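Local coordinates for protein Wss1p (Saccharomyces cerevisiae FostersO, PDB 5XBN) that cleaves DNA-bound proteins as a zinc-dependent metalloendopeptidase and takes part in the repair of toxic DNA-protein cross-links, at residues I90-L94 / I109-M113. Coordinates in Å, arbitrary orientation, origin at the centre of the assembly. Residues are numbered along the deposited sequence.
Sequences IMLRL and IMGTM
Start with the backbones: Ile90, Met91 and Leu92 are extended, on strand 89-96, Leu94 departs from extended geometry with phi/psi of -104/-19°, and 109-113 is one regular helical turn closed by Met113 N to Ile109 O at 2.8 Å. The segment axes run nearly antiparallel, at 157°, and approach to 8.8 Å; Leu92 CA faces Met113 CA at 7.1 Å and Leu94 CA faces Ile109 CA at 6.7 Å. Ile90 and Leu92 point at the helix, both in mt rotamers. Leu92 sits at the centre of the contact: its CD2 lies 3.7 Å from Thr112 CG2 and 3.9 Å from Met113 N, while its CD1 reaches Ile109 CG2 at 4.0 Å and Met113 SE at 4.1 Å. In Met113, a selenomethionine, chi1 t and chi2 p bring SE to 4.2 Å from Ile90 CG2. Ile109, also mt, puts CG2 4.0 Å from Leu94 CD2 and CD1 4.0 Å from Leu94 O; Leu94, mt as well, starts away from the helix, yet CD2 swings back. Arg93 leaves sideways, and its end leads away to hydrogen-bond the carbonyls of Leu79 and Pro74. This is sheet-to-helix packing in a zincin-type protease: the helix goes on into HExxH, with zinc ligands His115 and His119, and Ile90 lies against Glu116, the probable catalytic glutamate. With no hydrogen bond between the segments, apolar van der Waals packing joins the zinc-binding helix to the sheet here.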
loop_
_atom_site.group_PDB
_atom_site.type_symbol
_atom_site.label_atom_id
_atom_site.label_comp_id
_atom_site.label_asym_id
_atom_site.label_seq_id
_atom_site.Cartn_x
_atom_site.Cartn_y
_atom_site.Cartn_z
ATOM N N ILE A 90 5.793 0.423 -5.793
ATOM C CA ILE A 90 4.854 1.281 -5.098
ATOM C C ILE A 90 5.514 1.711 -3.815
ATOM O O ILE A 90 6.039 0.872 -3.088
ATOM C CB ILE A 90 3.516 0.578 -4.810
ATOM C CG1 ILE A 90 2.709 0.504 -6.104
ATOM C CG2 ILE A 90 2.709 1.374 -3.784
ATOM C CD1 ILE A 90 1.404 -0.250 -5.952
HETATM N N MSE A 91 5.556 3.024 -3.589
HETATM C CA MSE A 91 6.095 3.577 -2.351
HETATM C C MSE A 91 4.953 4.038 -1.459
HETATM O O MSE A 91 3.992 4.633 -1.931
HETATM C CB MSE A 91 7.073 4.725 -2.654
HETATM C CG MSE A 91 8.275 4.226 -3.428
HETATM SE SE MSE A 91 9.610 5.506 -4.096
HETATM C CE MSE A 91 8.588 6.251 -5.538
ATOM N N LEU A 92 5.052 3.728 -0.171
ATOM C CA LEU A 92 4.049 4.135 0.809
ATOM C C LEU A 92 4.695 4.880 1.956
ATOM O O LEU A 92 5.681 4.413 2.508
ATOM C CB LEU A 92 3.313 2.920 1.384
ATOM C CG LEU A 92 2.436 2.022 0.503
ATOM C CD1 LEU A 92 1.877 0.873 1.364
ATOM C CD2 LEU A 92 1.325 2.837 -0.119
ATOM N N ARG A 93 4.123 6.016 2.331
ATOM C CA ARG A 93 4.474 6.667 3.590
ATOM C C ARG A 93 3.816 5.903 4.728
ATOM O O ARG A 93 2.602 5.713 4.716
ATOM C CB ARG A 93 4.023 8.126 3.605
ATOM C CG ARG A 93 4.382 8.838 4.912
ATOM C CD ARG A 93 3.701 10.202 4.997
ATOM N NE ARG A 93 4.255 11.186 4.066
ATOM C CZ ARG A 93 5.334 11.922 4.306
ATOM N NH1 ARG A 93 5.996 11.784 5.448
ATOM N NH2 ARG A 93 5.751 12.801 3.408
ATOM N N LEU A 94 4.617 5.450 5.692
ATOM C CA LEU A 94 4.107 4.696 6.838
ATOM C C LEU A 94 4.041 5.544 8.103
ATOM O O LEU A 94 3.346 5.201 9.053
ATOM C CB LEU A 94 4.991 3.479 7.122
ATOM C CG LEU A 94 5.167 2.431 6.028
ATOM C CD1 LEU A 94 6.038 1.308 6.558
ATOM C CD2 LEU A 94 3.825 1.892 5.550
ATOM N N ILE A 109 -3.111 4.138 5.597
ATOM C CA ILE A 109 -2.137 3.484 4.733
ATOM C C ILE A 109 -2.826 2.575 3.709
ATOM O O ILE A 109 -2.459 2.575 2.542
ATOM C CB ILE A 109 -1.118 2.674 5.551
ATOM C CG1 ILE A 109 -0.416 3.596 6.553
ATOM C CG2 ILE A 109 -0.091 2.024 4.625
ATOM C CD1 ILE A 109 0.463 2.864 7.550
HETATM N N MSE A 110 -3.829 1.809 4.130
HETATM C CA MSE A 110 -4.530 0.934 3.190
HETATM C C MSE A 110 -5.211 1.757 2.104
HETATM O O MSE A 110 -5.289 1.336 0.946
HETATM C CB MSE A 110 -5.568 0.063 3.895
HETATM C CG MSE A 110 -6.386 -0.830 2.939
HETATM SE SE MSE A 110 -5.285 -2.056 1.891
HETATM C CE MSE A 110 -4.328 -2.703 3.478
ATOM N N GLY A 111 -5.702 2.935 2.486
ATOM C CA GLY A 111 -6.376 3.798 1.535
ATOM C C GLY A 111 -5.410 4.249 0.471
ATOM O O GLY A 111 -5.732 4.265 -0.716
ATOM N N THR A 112 -4.207 4.607 0.903
ATOM C CA THR A 112 -3.152 4.991 -0.025
ATOM C C THR A 112 -2.694 3.810 -0.874
ATOM O O THR A 112 -2.428 3.956 -2.077
ATOM C CB THR A 112 -1.969 5.586 0.736
ATOM O OG1 THR A 112 -2.397 6.805 1.347
ATOM C CG2 THR A 112 -0.803 5.870 -0.212
HETATM N N MSE A 113 -2.613 2.632 -0.264
HETATM C CA MSE A 113 -2.258 1.447 -1.029
HETATM C C MSE A 113 -3.234 1.217 -2.180
HETATM O O MSE A 113 -2.816 0.945 -3.306
HETATM C CB MSE A 113 -2.212 0.206 -0.138
HETATM C CG MSE A 113 -1.846 -1.078 -0.879
HETATM SE SE MSE A 113 -0.033 -1.052 -1.662
HETATM C CE MSE A 113 0.023 -2.866 -2.369
#